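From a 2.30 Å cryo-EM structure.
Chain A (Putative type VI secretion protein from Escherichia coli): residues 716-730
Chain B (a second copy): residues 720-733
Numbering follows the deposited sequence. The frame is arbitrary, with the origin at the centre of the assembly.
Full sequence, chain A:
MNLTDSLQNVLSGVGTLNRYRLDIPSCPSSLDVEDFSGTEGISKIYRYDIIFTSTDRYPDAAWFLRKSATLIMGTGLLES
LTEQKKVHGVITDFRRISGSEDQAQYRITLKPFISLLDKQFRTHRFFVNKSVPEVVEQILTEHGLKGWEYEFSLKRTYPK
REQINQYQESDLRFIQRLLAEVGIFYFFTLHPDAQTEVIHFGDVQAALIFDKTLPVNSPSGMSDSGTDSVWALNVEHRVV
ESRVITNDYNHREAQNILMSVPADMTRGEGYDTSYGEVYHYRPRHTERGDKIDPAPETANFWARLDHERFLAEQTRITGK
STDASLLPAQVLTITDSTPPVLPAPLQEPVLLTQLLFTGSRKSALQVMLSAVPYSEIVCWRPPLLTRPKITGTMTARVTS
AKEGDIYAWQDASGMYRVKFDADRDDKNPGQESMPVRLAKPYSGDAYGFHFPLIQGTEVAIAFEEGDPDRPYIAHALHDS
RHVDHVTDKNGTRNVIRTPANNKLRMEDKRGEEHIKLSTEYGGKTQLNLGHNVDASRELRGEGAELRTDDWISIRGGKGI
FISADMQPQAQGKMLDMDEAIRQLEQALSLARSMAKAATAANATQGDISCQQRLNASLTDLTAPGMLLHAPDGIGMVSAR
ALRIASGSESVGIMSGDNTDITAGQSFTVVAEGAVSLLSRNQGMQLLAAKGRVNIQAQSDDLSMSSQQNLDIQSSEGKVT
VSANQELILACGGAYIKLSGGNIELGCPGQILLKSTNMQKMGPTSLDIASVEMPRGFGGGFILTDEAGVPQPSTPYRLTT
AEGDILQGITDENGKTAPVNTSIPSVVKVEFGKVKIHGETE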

# COMPACT_ATOMS: atom_id res chain seq x y z
N GLU A 716 -31.48 20.52 2.44
CA GLU A 716 -31.68 21.93 2.16
C GLU A 716 -32.05 22.21 0.72
O GLU A 716 -32.33 23.37 0.40
CB GLU A 716 -30.42 22.74 2.52
CG GLU A 716 -30.04 22.70 3.99
CD GLU A 716 -28.79 23.50 4.30
OE1 GLU A 716 -28.38 24.33 3.46
OE2 GLU A 716 -28.22 23.31 5.39
N GLY A 717 -32.07 21.22 -0.14
CA GLY A 717 -32.31 21.43 -1.55
C GLY A 717 -33.44 20.56 -2.06
O GLY A 717 -34.36 20.20 -1.34
N LYS A 718 -33.33 20.21 -3.33
CA LYS A 718 -34.34 19.45 -4.03
C LYS A 718 -33.92 18.00 -4.19
O LYS A 718 -32.73 17.67 -4.20
CB LYS A 718 -34.62 20.03 -5.41
CG LYS A 718 -34.84 21.51 -5.41
CD LYS A 718 -35.07 22.01 -6.81
CE LYS A 718 -35.42 23.48 -6.82
NZ LYS A 718 -35.50 24.00 -8.22
N VAL A 719 -34.92 17.13 -4.30
CA VAL A 719 -34.73 15.76 -4.73
C VAL A 719 -35.42 15.62 -6.08
O VAL A 719 -36.62 15.88 -6.20
CB VAL A 719 -35.28 14.76 -3.72
CG1 VAL A 719 -35.17 13.36 -4.28
CG2 VAL A 719 -34.55 14.87 -2.41
N THR A 720 -34.66 15.23 -7.09
CA THR A 720 -35.18 15.00 -8.42
C THR A 720 -34.93 13.55 -8.80
O THR A 720 -33.79 13.08 -8.74
CB THR A 720 -34.53 15.94 -9.44
OG1 THR A 720 -34.71 17.30 -9.03
CG2 THR A 720 -35.13 15.75 -10.80
N VAL A 721 -35.99 12.85 -9.16
CA VAL A 721 -35.91 11.49 -9.65
C VAL A 721 -36.44 11.49 -11.07
O VAL A 721 -37.63 11.76 -11.29
CB VAL A 721 -36.69 10.51 -8.77
CG1 VAL A 721 -36.45 9.10 -9.22
CG2 VAL A 721 -36.30 10.69 -7.33
N SER A 722 -35.57 11.22 -12.03
CA SER A 722 -35.95 11.24 -13.43
C SER A 722 -35.63 9.91 -14.07
O SER A 722 -34.52 9.38 -13.91
CB SER A 722 -35.25 12.36 -14.19
OG SER A 722 -34.70 13.30 -13.29
N ALA A 723 -36.59 9.36 -14.78
CA ALA A 723 -36.40 8.18 -15.60
C ALA A 723 -36.62 8.57 -17.05
O ALA A 723 -37.33 9.52 -17.35
CB ALA A 723 -37.34 7.05 -15.20
N ASN A 724 -35.98 7.82 -17.93
CA ASN A 724 -36.17 8.06 -19.35
C ASN A 724 -37.36 7.26 -19.88
O ASN A 724 -38.16 7.77 -20.66
CB ASN A 724 -34.90 7.69 -20.11
CG ASN A 724 -35.07 7.80 -21.59
OD1 ASN A 724 -35.06 8.88 -22.15
ND2 ASN A 724 -35.23 6.66 -22.25
N GLN A 725 -37.50 6.02 -19.43
CA GLN A 725 -38.54 5.14 -19.94
C GLN A 725 -39.73 5.03 -19.02
O GLN A 725 -40.87 5.08 -19.48
CB GLN A 725 -37.96 3.74 -20.17
CG GLN A 725 -36.94 3.69 -21.27
CD GLN A 725 -36.44 2.29 -21.50
OE1 GLN A 725 -36.26 1.86 -22.64
NE2 GLN A 725 -36.23 1.55 -20.42
N GLU A 726 -39.50 4.89 -17.72
CA GLU A 726 -40.57 4.54 -16.81
C GLU A 726 -40.09 4.77 -15.39
O GLU A 726 -39.04 4.25 -15.00
CB GLU A 726 -40.98 3.08 -17.04
CG GLU A 726 -42.03 2.53 -16.13
CD GLU A 726 -42.59 1.21 -16.63
OE1 GLU A 726 -41.86 0.20 -16.61
OE2 GLU A 726 -43.77 1.18 -17.06
N LEU A 727 -40.84 5.54 -14.63
CA LEU A 727 -40.58 5.74 -13.22
C LEU A 727 -41.67 5.03 -12.43
O LEU A 727 -42.85 5.34 -12.58
CB LEU A 727 -40.53 7.23 -12.88
CG LEU A 727 -39.83 7.62 -11.58
CD1 LEU A 727 -39.35 9.06 -11.65
CD2 LEU A 727 -40.73 7.44 -10.40
N ILE A 728 -41.27 4.07 -11.60
CA ILE A 728 -42.20 3.26 -10.84
C ILE A 728 -41.86 3.37 -9.36
O ILE A 728 -40.72 3.13 -8.96
CB ILE A 728 -42.17 1.79 -11.28
CG1 ILE A 728 -42.55 1.68 -12.75
CG2 ILE A 728 -43.11 0.97 -10.43
CD1 ILE A 728 -42.54 0.28 -13.27
N LEU A 729 -42.85 3.74 -8.56
CA LEU A 729 -42.80 3.62 -7.12
C LEU A 729 -43.79 2.55 -6.72
O LEU A 729 -44.97 2.65 -7.05
CB LEU A 729 -43.13 4.93 -6.43
CG LEU A 729 -42.59 6.19 -7.08
CD1 LEU A 729 -43.30 7.35 -6.44
CD2 LEU A 729 -41.10 6.30 -6.89
N ALA A 730 -43.32 1.53 -6.01
CA ALA A 730 -44.17 0.40 -5.66
C ALA A 730 -43.98 0.06 -4.20
O ALA A 730 -42.86 0.07 -3.69
CB ALA A 730 -43.87 -0.81 -6.54
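Chain B, residues 720-733: TVSANQELILACGG

When identical chains wind around one another in a β-structure, each strand can find its sheet partner in a neighbouring copy, and the apolar side chains of alternate residues then gather on one face. The contact between these two stretches is a clear instance. At its centre the leucines of the two copies meet: A:Leu729 CD1 lies 3.5 Å from B:Leu729 CD1. B:Leu729 also packs beside its register partner on the same face of the sheet, its CD2 3.6 Å from A:Val721 CB, and its CB is 3.9 Å from A:Leu727 CD1. Around this nucleus A:Val719 fills the space between B:Val721 and B:Ala723, its CG1 3.6 Å from B:Val721 CG1 and its CG2 3.6 Å from B:Ala723 CB. Towards the other end, B:Cys731 continues the apolar contact: its CB is 3.9 Å from A:Leu727 CB and its SG 4.0 Å from A:Ala723 CB.

The packing follows from the backbone. Chain B contributes two strands, one carrying B:Val721 and B:Ser722 and the other running through B:Leu727 to B:Cys731, with B:Asn724 and B:Gln725 in the loop between them. The second runs parallel to the chain A strand through A:Val719 and A:Val721, the axes 8° apart in direction and 4.7 Å apart at closest approach, whereas the first crosses that same chain A strand at 129°. The register pairs A:Val719 with B:Leu727, A:Thr720 with B:Ile728, A:Val721 with B:Leu729 and A:Ser722 with B:Ala730, CA atoms 4.7 to 4.8 Å apart. Because neighbouring residues alternate sides, A:Val719, A:Val721, B:Leu727 and B:Leu729 share the apolar face, while A:Thr720, A:Ser722, B:Ile728 and B:Ala730 occupy the other.

As in any parallel pairing, one residue bonds to two that flank its partner. A:Val719 N donates to B:Glu726 O (2.9 Å) and A:Val719 O accepts from B:Ile728 N (2.8 Å); A:Val721 repeats the pattern, its N 2.7 Å from B:Ile728 O and its O 2.8 Å from B:Ala730 N. A:Ala723 N closes the ladder on B:Ala730 O at 3.0 Å. CA-H...O contacts reinforce it, such as B:Leu729 CA to A:Val721 O at 3.2 Å.

At the polar edge, the chain B loop receives the backbone leading into the chain A strand. A:Gly717 O accepts from B:Gln725 N at 3.0 Å and, weakly, from B:Asn724 N at 3.2 Å. Beside it, A:Lys718 NZ forms a salt bridge with B:Glu726 OE1 at 3.2 Å, its hydrogen bond a weak one. Outermost, B:Asn724 ND2 makes a weak hydrogen bond to A:Glu716 O, 3.4 Å.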

# COMPACT_ATOMS: atom_id res chain seq x y z
N THR B 720 -37.96 6.12 2.28
CA THR B 720 -38.36 7.49 2.53
C THR B 720 -37.53 8.40 1.65
O THR B 720 -36.29 8.35 1.68
CB THR B 720 -38.18 7.86 4.00
OG1 THR B 720 -38.92 6.95 4.82
CG2 THR B 720 -38.67 9.26 4.26
N VAL B 721 -38.20 9.22 0.86
CA VAL B 721 -37.55 10.23 0.04
C VAL B 721 -38.06 11.58 0.50
O VAL B 721 -39.25 11.88 0.37
CB VAL B 721 -37.83 10.02 -1.46
CG1 VAL B 721 -37.02 10.99 -2.27
CG2 VAL B 721 -37.53 8.60 -1.85
N SER B 722 -37.18 12.38 1.07
CA SER B 722 -37.55 13.68 1.60
C SER B 722 -36.70 14.76 0.97
O SER B 722 -35.48 14.64 0.89
CB SER B 722 -37.40 13.73 3.12
OG SER B 722 -37.28 12.43 3.65
N ALA B 723 -37.36 15.80 0.50
CA ALA B 723 -36.70 17.00 0.02
C ALA B 723 -37.08 18.15 0.93
O ALA B 723 -38.14 18.14 1.56
CB ALA B 723 -37.06 17.31 -1.42
N ASN B 724 -36.20 19.14 1.00
CA ASN B 724 -36.50 20.32 1.78
C ASN B 724 -37.25 21.35 0.94
O ASN B 724 -38.20 21.97 1.42
CB ASN B 724 -35.21 20.91 2.33
CG ASN B 724 -35.42 22.20 3.05
OD1 ASN B 724 -35.89 22.22 4.18
ND2 ASN B 724 -35.10 23.30 2.39
N GLN B 725 -36.85 21.52 -0.31
CA GLN B 725 -37.42 22.55 -1.17
C GLN B 725 -38.44 22.00 -2.14
O GLN B 725 -39.50 22.60 -2.32
CB GLN B 725 -36.31 23.24 -1.95
CG GLN B 725 -35.38 24.05 -1.09
CD GLN B 725 -34.34 24.77 -1.90
OE1 GLN B 725 -34.01 25.92 -1.63
NE2 GLN B 725 -33.81 24.10 -2.92
N GLU B 726 -38.14 20.87 -2.77
CA GLU B 726 -38.95 20.42 -3.89
C GLU B 726 -38.59 18.98 -4.20
O GLU B 726 -37.41 18.67 -4.40
CB GLU B 726 -38.71 21.33 -5.10
CG GLU B 726 -39.42 20.96 -6.37
CD GLU B 726 -39.37 22.09 -7.39
OE1 GLU B 726 -38.28 22.37 -7.93
OE2 GLU B 726 -40.43 22.70 -7.67
N LEU B 727 -39.58 18.12 -4.23
CA LEU B 727 -39.41 16.74 -4.63
C LEU B 727 -40.08 16.56 -5.98
O LEU B 727 -41.29 16.77 -6.12
CB LEU B 727 -39.99 15.78 -3.59
CG LEU B 727 -39.50 14.34 -3.62
CD1 LEU B 727 -39.67 13.69 -2.26
CD2 LEU B 727 -40.22 13.54 -4.67
N ILE B 728 -39.30 16.17 -6.98
CA ILE B 728 -39.79 16.01 -8.35
C ILE B 728 -39.51 14.60 -8.82
O ILE B 728 -38.36 14.14 -8.78
CB ILE B 728 -39.15 17.04 -9.30
CG1 ILE B 728 -39.46 18.46 -8.83
CG2 ILE B 728 -39.64 16.82 -10.71
CD1 ILE B 728 -38.87 19.52 -9.70
N LEU B 729 -40.54 13.93 -9.29
CA LEU B 729 -40.42 12.69 -10.04
C LEU B 729 -40.86 12.99 -11.46
O LEU B 729 -41.97 13.46 -11.67
CB LEU B 729 -41.27 11.58 -9.45
CG LEU B 729 -41.32 11.51 -7.93
CD1 LEU B 729 -42.44 10.57 -7.58
CD2 LEU B 729 -40.01 11.02 -7.37
N ALA B 730 -39.99 12.72 -12.42
CA ALA B 730 -40.28 13.06 -13.81
C ALA B 730 -39.93 11.89 -14.70
O ALA B 730 -38.91 11.22 -14.51
CB ALA B 730 -39.50 14.30 -14.25
N CYS B 731 -40.80 11.63 -15.67
CA CYS B 731 -40.51 10.64 -16.71
C CYS B 731 -41.40 10.94 -17.90
O CYS B 731 -42.63 10.99 -17.76
CB CYS B 731 -40.75 9.23 -16.21
SG CYS B 731 -40.51 8.00 -17.49
N GLY B 732 -40.79 11.14 -19.06
CA GLY B 732 -41.54 11.24 -20.30
C GLY B 732 -42.57 12.34 -20.35
O GLY B 732 -43.67 12.14 -20.86
N GLY B 733 -42.23 13.52 -19.82
CA GLY B 733 -43.15 14.63 -19.76
C GLY B 733 -44.05 14.62 -18.55
O GLY B 733 -44.44 15.69 -18.07